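Local atomic coordinates of prephenate dehydratase:Amino acid-binding ACT (Brucella abortus, PDB entry 6VH5), a protein that probably catalyses the decarboxylating dehydration of prephenate to phenylpyruvate in phenylalanine biosynthesis and binds phenylalanine, the end product of that pathway. Residues A[25-30]-A[70-75]; A[103-108]-A[192-197]; A[148-153]-A[167-172]. One frame throughout, in Å; residues are numbered along the deposited sequence.

Contact 1 (A[25-30]-A[70-75]); sequences NRISFQ and LAMIPI
Ser28 is joined to segment 70-75 through both of its peptide groups. Its N donates to Leu70 O at 2.8 Å, and its O accepts from Met72 N at 2.9 Å with an N-H...O angle of 169°. Two bonds from one residue to the neighbours on either side of Ala71 are the signature of parallel pairing, and Ile27 adds a CA-H...O contact to the same Leu70 O. The axes of the two short segments cross at 27°. Past Ser28 direct pairing gives way to a water that accepts from Gln30 N at 2.6 Å and donates to Met72 O.

On one face, Ile27 swings CG1 away from its own backbone N (chi1 170°) and over the partner strand. Its methyl CD1 settles between two backbone-proximal carbons, 3.9 Å from Met72 CB and 4.1 Å from Leu70 CB. Cys41 of helix 36-44 packs on both Ile27 and Met72. On the opposite face Ser28 OG lies 3.2 Å from Ala71 CB, while the hydroxyl is hydrogen-bonded to Ala59 O of helix 56-64; the same helix brings Ala62 onto Ser28 and Val63 onto Ala71.

A parallel pair with helices on both faces, within a sheet of order 2-1-3-5-4, is typical of the alpha/beta domain of the type II periplasmic-binding-protein fold, to which the prephenate dehydratase region is related.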
loop_
_atom_site.group_PDB
_atom_site.type_symbol
_atom_site.label_atom_id
_atom_site.label_comp_id
_atom_site.label_asym_id
_atom_site.label_seq_id
_atom_site.Cartn_x
_atom_site.Cartn_y
_atom_site.Cartn_z
ATOM N N ASN A 25 -14.140 16.100 -20.197
ATOM C CA ASN A 25 -12.754 16.560 -20.307
ATOM C C ASN A 25 -12.077 16.671 -18.950
ATOM O O ASN A 25 -11.055 17.348 -18.816
ATOM C CB ASN A 25 -12.653 17.899 -21.057
ATOM C CG ASN A 25 -11.243 18.191 -21.542
ATOM O OD1 ASN A 25 -10.689 17.467 -22.365
ATOM N ND2 ASN A 25 -10.660 19.259 -21.030
ATOM N N ARG A 26 -12.629 16.019 -17.931
ATOM C CA ARG A 26 -12.057 16.033 -16.591
ATOM C C ARG A 26 -11.353 14.709 -16.319
ATOM O O ARG A 26 -11.812 13.648 -16.756
ATOM C CB ARG A 26 -13.136 16.272 -15.532
ATOM C CG ARG A 26 -13.860 17.617 -15.656
ATOM C CD ARG A 26 -12.964 18.748 -15.211
ATOM N NE ARG A 26 -13.432 19.341 -13.965
ATOM C CZ ARG A 26 -12.644 19.930 -13.076
ATOM N NH1 ARG A 26 -11.340 20.003 -13.292
ATOM N NH2 ARG A 26 -13.160 20.438 -11.970
ATOM N N ILE A 27 -10.238 14.773 -15.601
ATOM C CA ILE A 27 -9.519 13.591 -15.155
ATOM C C ILE A 27 -9.356 13.672 -13.646
ATOM O O ILE A 27 -8.713 14.598 -13.131
ATOM C CB ILE A 27 -8.160 13.435 -15.856
ATOM C CG1 ILE A 27 -7.351 12.320 -15.181
ATOM C CG2 ILE A 27 -7.420 14.759 -15.928
ATOM C CD1 ILE A 27 -6.239 11.753 -16.045
ATOM N N SER A 28 -9.948 12.717 -12.933
ATOM C CA SER A 28 -9.900 12.753 -11.479
ATOM C C SER A 28 -8.554 12.268 -10.950
ATOM O O SER A 28 -7.905 11.394 -11.533
ATOM C CB SER A 28 -11.023 11.904 -10.891
ATOM O OG SER A 28 -10.938 10.567 -11.342
ATOM N N PHE A 29 -8.141 12.846 -9.823
ATOM C CA PHE A 29 -6.972 12.365 -9.102
ATOM C C PHE A 29 -7.217 12.549 -7.611
ATOM O O PHE A 29 -8.008 13.401 -7.193
ATOM C CB PHE A 29 -5.698 13.108 -9.528
ATOM C CG PHE A 29 -5.654 14.552 -9.074
ATOM C CD1 PHE A 29 -5.004 14.910 -7.899
ATOM C CD2 PHE A 29 -6.268 15.551 -9.818
ATOM C CE1 PHE A 29 -4.968 16.240 -7.475
ATOM C CE2 PHE A 29 -6.232 16.878 -9.403
ATOM C CZ PHE A 29 -5.578 17.223 -8.231
ATOM N N GLN A 30 -6.498 11.770 -6.805
ATOM C CA GLN A 30 -6.576 11.887 -5.357
ATOM C C GLN A 30 -5.545 12.906 -4.888
ATOM O O GLN A 30 -4.354 12.774 -5.194
ATOM C CB GLN A 30 -6.334 10.532 -4.685
ATOM C CG GLN A 30 -6.463 10.517 -3.155
ATOM C CD GLN A 30 -5.234 11.101 -2.432
ATOM O OE1 GLN A 30 -4.093 10.896 -2.849
ATOM N NE2 GLN A 30 -5.478 11.842 -1.351
ATOM N N LEU A 70 -11.615 10.118 -17.072
ATOM C CA LEU A 70 -10.512 9.237 -16.714
ATOM C C LEU A 70 -10.101 9.506 -15.274
ATOM O O LEU A 70 -10.383 10.571 -14.713
ATOM C CB LEU A 70 -9.283 9.443 -17.618
ATOM C CG LEU A 70 -9.376 9.336 -19.138
ATOM C CD1 LEU A 70 -8.072 9.834 -19.776
ATOM C CD2 LEU A 70 -9.676 7.904 -19.548
ATOM N N ALA A 71 -9.365 8.555 -14.699
ATOM C CA ALA A 71 -8.804 8.718 -13.366
ATOM C C ALA A 71 -7.326 8.359 -13.388
ATOM O O ALA A 71 -6.928 7.368 -14.016
ATOM C CB ALA A 71 -9.537 7.851 -12.331
ATOM N N MET A 72 -6.520 9.163 -12.684
ATOM C CA MET A 72 -5.073 8.976 -12.607
ATOM C C MET A 72 -4.733 8.474 -11.208
ATOM O O MET A 72 -4.752 9.249 -10.244
ATOM C CB MET A 72 -4.344 10.279 -12.933
ATOM C CG MET A 72 -2.824 10.180 -12.899
ATOM S SD MET A 72 -2.037 9.367 -14.319
ATOM C CE MET A 72 -2.223 10.616 -15.588
ATOM N N ILE A 73 -4.387 7.193 -11.104
ATOM C CA ILE A 73 -4.265 6.498 -9.830
ATOM C C ILE A 73 -2.842 5.976 -9.671
ATOM O O ILE A 73 -2.350 5.255 -10.539
ATOM C CB ILE A 73 -5.261 5.334 -9.706
ATOM C CG1 ILE A 73 -6.699 5.830 -9.919
ATOM C CG2 ILE A 73 -5.054 4.615 -8.373
ATOM C CD1 ILE A 73 -7.121 6.927 -8.974
ATOM N N PRO A 74 -2.144 6.317 -8.589
ATOM C CA PRO A 74 -0.828 5.718 -8.336
ATOM C C PRO A 74 -0.963 4.308 -7.784
ATOM O O PRO A 74 -1.824 4.029 -6.945
ATOM C CB PRO A 74 -0.211 6.661 -7.293
ATOM C CG PRO A 74 -1.386 7.242 -6.578
ATOM C CD PRO A 74 -2.473 7.376 -7.616
ATOM N N ILE A 75 -0.114 3.406 -8.277
ATOM C CA ILE A 75 -0.131 2.029 -7.792
ATOM C C ILE A 75 1.234 1.526 -7.362
ATOM O O ILE A 75 1.309 0.537 -6.612
ATOM C CB ILE A 75 -0.752 1.080 -8.837
ATOM C CG1 ILE A 75 0.080 1.049 -10.114
ATOM C CG2 ILE A 75 -2.198 1.520 -9.150
ATOM C CD1 ILE A 75 -0.247 -0.145 -10.990
HETATM O O HOH W 1 -4.717 10.032 -7.483
#

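Contact 2 (A[103-108]-A[192-197])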
loop_
_atom_site.group_PDB
_atom_site.type_symbol
_atom_site.label_atom_id
_atom_site.label_comp_id
_atom_site.label_asym_id
_atom_site.label_seq_id
_atom_site.Cartn_x
_atom_site.Cartn_y
_atom_site.Cartn_z
ATOM N N LEU A 103 6.355 8.797 -13.149
ATOM C CA LEU A 103 6.751 10.160 -12.800
ATOM C C LEU A 103 7.887 10.170 -11.783
ATOM O O LEU A 103 7.725 9.642 -10.670
ATOM C CB LEU A 103 5.548 10.949 -12.278
ATOM C CG LEU A 103 5.858 12.329 -11.707
ATOM C CD1 LEU A 103 6.201 13.280 -12.828
ATOM C CD2 LEU A 103 4.619 12.833 -10.975
ATOM N N PRO A 104 9.046 10.733 -12.113
ATOM C CA PRO A 104 10.083 10.946 -11.086
ATOM C C PRO A 104 9.604 11.938 -10.032
ATOM O O PRO A 104 9.156 13.040 -10.356
ATOM C CB PRO A 104 11.268 11.498 -11.886
ATOM C CG PRO A 104 11.021 11.026 -13.299
ATOM C CD PRO A 104 9.523 11.050 -13.468
ATOM N N ILE A 105 9.695 11.528 -8.767
ATOM C CA ILE A 105 9.202 12.310 -7.634
ATOM C C ILE A 105 10.333 13.192 -7.107
ATOM O O ILE A 105 11.407 12.693 -6.758
ATOM C CB ILE A 105 8.662 11.387 -6.529
ATOM C CG1 ILE A 105 7.484 10.581 -7.045
ATOM C CG2 ILE A 105 8.239 12.188 -5.311
ATOM C CD1 ILE A 105 6.431 11.432 -7.728
ATOM N N HIS A 106 10.089 14.500 -7.037
ATOM C CA HIS A 106 11.060 15.454 -6.515
ATOM C C HIS A 106 10.374 16.452 -5.594
ATOM O O HIS A 106 9.210 16.815 -5.799
ATOM C CB HIS A 106 11.784 16.197 -7.646
ATOM C CG HIS A 106 12.645 15.312 -8.491
ATOM N ND1 HIS A 106 13.661 14.540 -7.965
ATOM C CD2 HIS A 106 12.618 15.046 -9.819
ATOM C CE1 HIS A 106 14.234 13.853 -8.938
ATOM N NE2 HIS A 106 13.618 14.140 -10.071
ATOM N N PHE A 107 11.121 16.911 -4.588
ATOM C CA PHE A 107 10.655 17.899 -3.626
ATOM C C PHE A 107 11.397 19.211 -3.803
ATOM O O PHE A 107 12.624 19.228 -3.958
ATOM C CB PHE A 107 10.858 17.423 -2.189
ATOM C CG PHE A 107 9.822 16.476 -1.720
ATOM C CD1 PHE A 107 10.073 15.123 -1.692
ATOM C CD2 PHE A 107 8.581 16.945 -1.318
ATOM C CE1 PHE A 107 9.107 14.246 -1.266
ATOM C CE2 PHE A 107 7.608 16.074 -0.888
ATOM C CZ PHE A 107 7.868 14.718 -0.868
ATOM N N GLN A 108 10.653 20.311 -3.727
ATOM C CA GLN A 108 11.207 21.651 -3.844
ATOM C C GLN A 108 10.975 22.405 -2.543
ATOM O O GLN A 108 9.867 22.380 -1.997
ATOM C CB GLN A 108 10.571 22.403 -5.018
ATOM C CG GLN A 108 10.344 21.542 -6.259
ATOM C CD GLN A 108 11.640 21.100 -6.914
ATOM O OE1 GLN A 108 12.722 21.590 -6.578
ATOM N NE2 GLN A 108 11.542 20.151 -7.840
ATOM N N ASN A 192 13.272 8.223 -6.789
ATOM C CA ASN A 192 11.955 8.052 -6.204
ATOM C C ASN A 192 10.956 8.215 -7.341
ATOM O O ASN A 192 10.836 9.306 -7.910
ATOM C CB ASN A 192 11.721 9.065 -5.090
ATOM C CG ASN A 192 10.403 8.849 -4.384
ATOM O OD1 ASN A 192 9.699 7.876 -4.644
ATOM N ND2 ASN A 192 10.086 9.726 -3.457
ATOM N N VAL A 193 10.315 7.112 -7.733
ATOM C CA VAL A 193 9.418 7.073 -8.884
ATOM C C VAL A 193 8.054 6.540 -8.462
ATOM O O VAL A 193 7.961 5.615 -7.647
ATOM C CB VAL A 193 10.009 6.209 -10.014
ATOM C CG1 VAL A 193 9.177 6.345 -11.271
ATOM C CG2 VAL A 193 11.443 6.623 -10.278
ATOM N N THR A 194 6.998 7.135 -9.006
ATOM C CA THR A 194 5.634 6.654 -8.824
ATOM C C THR A 194 5.081 6.162 -10.156
ATOM O O THR A 194 5.255 6.820 -11.191
ATOM C CB THR A 194 4.708 7.740 -8.248
ATOM O OG1 THR A 194 4.998 7.936 -6.861
ATOM C CG2 THR A 194 3.238 7.305 -8.380
ATOM N N ARG A 195 4.436 5.002 -10.135
ATOM C CA ARG A 195 3.784 4.459 -11.319
ATOM C C ARG A 195 2.283 4.670 -11.205
ATOM O O ARG A 195 1.649 4.206 -10.245
ATOM C CB ARG A 195 4.099 2.981 -11.508
ATOM C CG ARG A 195 3.244 2.324 -12.599
ATOM C CD ARG A 195 3.658 0.858 -12.834
ATOM N NE ARG A 195 3.011 0.346 -14.031
ATOM C CZ ARG A 195 2.397 -0.824 -14.124
ATOM N NH1 ARG A 195 2.356 -1.651 -13.090
ATOM N NH2 ARG A 195 1.829 -1.164 -15.265
ATOM N N PHE A 196 1.714 5.343 -12.192
ATOM C CA PHE A 196 0.273 5.491 -12.255
ATOM C C PHE A 196 -0.303 4.565 -13.320
ATOM O O PHE A 196 0.389 4.154 -14.255
ATOM C CB PHE A 196 -0.125 6.936 -12.576
ATOM C CG PHE A 196 0.390 7.949 -11.606
ATOM C CD1 PHE A 196 1.677 8.457 -11.727
ATOM C CD2 PHE A 196 -0.417 8.416 -10.584
ATOM C CE1 PHE A 196 2.151 9.402 -10.842
ATOM C CE2 PHE A 196 0.050 9.364 -9.691
ATOM C CZ PHE A 196 1.335 9.857 -9.819
ATOM N N VAL A 197 -1.590 4.251 -13.164
ATOM C CA VAL A 197 -2.401 3.650 -14.216
ATOM C C VAL A 197 -3.560 4.596 -14.495
ATOM O O VAL A 197 -4.094 5.225 -13.578
ATOM C CB VAL A 197 -2.929 2.249 -13.848
ATOM C CG1 VAL A 197 -1.798 1.218 -13.905
ATOM C CG2 VAL A 197 -3.579 2.285 -12.476
#
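Asn192 O receives the shortest bond of this contact, from Ile105 N at 2.6 Å with an N-H...O angle of 166°. It lies where two chain crossings run side by side between the two alpha/beta domains, a double connection of the kind that forms the hinge in type II periplasmic-binding-protein folds. Segment 103-108 leaves strand 96-104 for strand 108-111 of the second sheet, and segment 192-197 returns to the first.

Leu103 and Thr194 make the antiparallel hydrogen-bonded pair on the first-sheet side of the crossing. Leu103 N donates to Thr194 O at 3.0 Å and Thr194 N to Leu103 O at 3.1 Å, both with N-H...O angles of 172°. The next pair, Pro104 with Val193, is non-hydrogen-bonded, a position where the pairing asks for no N-H from the proline.

Ile105 then divides its branches between two polar side chains. With chi1 at -62°, CG2 stands anti to the backbone N and meets Asn192 ND2 at 3.6 Å, while CG1 turns beside the N and lies 3.6 Å from Thr194 OG1. Both side chains have a common partner outside the segments: Asn77 ND2 is hydrogen-bonded to Asn192 OD1 and to Thr194 OG1. Thr194 is predicted to be essential for dehydratase activity, and the bond from Asn77 is consistent with a second-shell residue that orients its hydroxyl.

The Phe196 ring is approached in two ways. Leu103 CB comes to its edge, 4.0 Å from CE1, whereas Thr194 CG2 sits over one face, 3.4 Å above the ring plane and displaced toward the rim.

Contact 3 (A[148-153]-A[167-172]); sequences GDTAGA and ALAPRL
This is van der Waals packing of a helix start on a strand end in the second alpha/beta domain, where the first turn of helix 150-160 lies against the end of strand 165-169 and the proline that follows it. Strand 143-146, this helix and strand 165-169 form a beta-alpha-beta crossover; the two strands are parallel and strand 122-125 lies between them in the sheet.

The methyl of Thr150 carries most of the contact. A chi1 of -73° puts OG1 beside the backbone N and CG2 anti to it, which aims the methyl at the strand end. There it touches three consecutive residues: Leu168 O at 3.2 Å, Ala169 CA at 3.4 Å and Pro170 CD at 3.5 Å. The Leu168 carbonyl is a hydrogen-bonded group, with Ser125 OG of the neighbouring strand as a partner, so the methyl rests on an oxygen that is already engaged.

One turn further on, Ala153 repeats the approach with a smaller group. Its CB is 4.1 Å from Ala167 CB, and Ala167 CB also lies 3.8 Å from Ala153 O. With side chains this short the helix backbone can come close to the strand. Met110 of strand 108-111 packs on Ala167 and Ala169 as well.

Asp149 holds the start of the helix as its N-cap. Its backbone O accepts from Ala153 N at 3.0 Å. Its carboxylate OD1 takes the N-H of Gly152 at 3.2 Å (N-H...O angle 157°), the donor arriving on the anti side, 33° out of the carboxylate plane.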
loop_
_atom_site.group_PDB
_atom_site.type_symbol
_atom_site.label_atom_id
_atom_site.label_comp_id
_atom_site.label_asym_id
_atom_site.label_seq_id
_atom_site.Cartn_x
_atom_site.Cartn_y
_atom_site.Cartn_z
ATOM N N GLY A 148 -1.099 17.993 6.687
ATOM C CA GLY A 148 -1.901 16.872 6.207
ATOM C C GLY A 148 -1.540 16.407 4.806
ATOM O O GLY A 148 -1.576 15.209 4.511
ATOM N N ASP A 149 -1.172 17.339 3.931
ATOM C CA ASP A 149 -0.938 17.060 2.520
ATOM C C ASP A 149 0.231 17.914 2.055
ATOM O O ASP A 149 0.416 19.034 2.529
ATOM C CB ASP A 149 -2.211 17.346 1.690
ATOM C CG ASP A 149 -2.050 17.049 0.201
ATOM O OD1 ASP A 149 -1.231 17.728 -0.455
ATOM O OD2 ASP A 149 -2.767 16.156 -0.324
ATOM N N THR A 150 1.040 17.367 1.150
ATOM C CA THR A 150 2.227 18.082 0.694
ATOM C C THR A 150 1.858 19.352 -0.075
ATOM O O THR A 150 2.331 20.446 0.248
ATOM C CB THR A 150 3.089 17.150 -0.148
ATOM O OG1 THR A 150 3.729 16.201 0.718
ATOM C CG2 THR A 150 4.141 17.929 -0.866
ATOM N N ALA A 151 1.015 19.227 -1.102
ATOM C CA ALA A 151 0.543 20.412 -1.814
ATOM C C ALA A 151 -0.190 21.367 -0.880
ATOM O O ALA A 151 -0.138 22.589 -1.075
ATOM C CB ALA A 151 -0.374 20.002 -2.970
ATOM N N GLY A 152 -0.875 20.830 0.137
ATOM C CA GLY A 152 -1.516 21.683 1.119
ATOM C C GLY A 152 -0.532 22.548 1.882
ATOM O O GLY A 152 -0.836 23.695 2.209
ATOM N N ALA A 153 0.667 22.026 2.139
ATOM C CA ALA A 153 1.692 22.809 2.816
ATOM C C ALA A 153 2.066 24.039 2.005
ATOM O O ALA A 153 2.261 25.125 2.565
ATOM C CB ALA A 153 2.923 21.943 3.081
ATOM N N ALA A 167 7.914 25.426 2.696
ATOM C CA ALA A 167 7.231 24.178 2.369
ATOM C C ALA A 167 8.113 23.292 1.494
ATOM O O ALA A 167 8.947 23.784 0.729
ATOM C CB ALA A 167 5.886 24.424 1.659
ATOM N N LEU A 168 7.904 21.978 1.610
ATOM C CA LEU A 168 8.483 20.978 0.716
ATOM C C LEU A 168 7.337 20.386 -0.091
ATOM O O LEU A 168 6.481 19.692 0.467
ATOM C CB LEU A 168 9.200 19.886 1.502
ATOM C CG LEU A 168 10.381 20.279 2.365
ATOM C CD1 LEU A 168 10.752 19.131 3.278
ATOM C CD2 LEU A 168 11.535 20.641 1.459
ATOM N N ALA A 169 7.340 20.631 -1.397
ATOM C CA ALA A 169 6.188 20.322 -2.231
ATOM C C ALA A 169 6.662 20.082 -3.654
ATOM O O ALA A 169 7.794 20.437 -4.011
ATOM C CB ALA A 169 5.156 21.460 -2.178
ATOM N N PRO A 170 5.815 19.484 -4.501
ATOM C CA PRO A 170 6.181 19.304 -5.910
ATOM C C PRO A 170 6.306 20.641 -6.620
ATOM O O PRO A 170 5.682 21.634 -6.242
ATOM C CB PRO A 170 5.013 18.487 -6.485
ATOM C CG PRO A 170 4.404 17.797 -5.299
ATOM C CD PRO A 170 4.539 18.819 -4.188
ATOM N N ARG A 171 7.101 20.638 -7.695
ATOM C CA ARG A 171 7.372 21.869 -8.432
ATOM C C ARG A 171 6.081 22.556 -8.874
ATOM O O ARG A 171 6.001 23.791 -8.877
ATOM C CB ARG A 171 8.260 21.567 -9.640
ATOM C CG ARG A 171 8.420 22.740 -10.600
ATOM C CD ARG A 171 9.353 22.415 -11.753
ATOM N NE ARG A 171 10.585 21.796 -11.277
ATOM C CZ ARG A 171 11.657 22.467 -10.861
ATOM N NH1 ARG A 171 12.727 21.803 -10.445
ATOM N NH2 ARG A 171 11.655 23.796 -10.844
ATOM N N LEU A 172 5.056 21.771 -9.234
ATOM C CA LEU A 172 3.790 22.333 -9.702
ATOM C C LEU A 172 3.142 23.233 -8.657
ATOM O O LEU A 172 2.594 24.290 -8.993
ATOM C CB LEU A 172 2.825 21.212 -10.105
ATOM C CG LEU A 172 1.386 21.657 -10.394
ATOM C CD1 LEU A 172 1.318 22.576 -11.607
ATOM C CD2 LEU A 172 0.499 20.436 -10.604
#

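Contacts 1 and 2 share one sheet, since strands 70-77 and 193-200 are neighbours in it: Ile75 N lies 2.8 Å from Arg195 O and Ile73 O 2.9 Å from Val197 N, both probable hydrogen bonds. Contact 2 leads on into the second domain, where Gln108 N reaches Ala169 O at 2.9 Å, and along the chain contact 3 is nested inside the loop that contact 2 closes. The predicted essential residue belongs to contact 2. The side chain of Thr194 is about 8 Å from that of Met72 in contact 1, and the side chain of Pro170 in contact 3 is about 10 Å from that of Thr194. The bound phenylalanines occupy pockets lined by residues of the ACT region, separate from all three contacts.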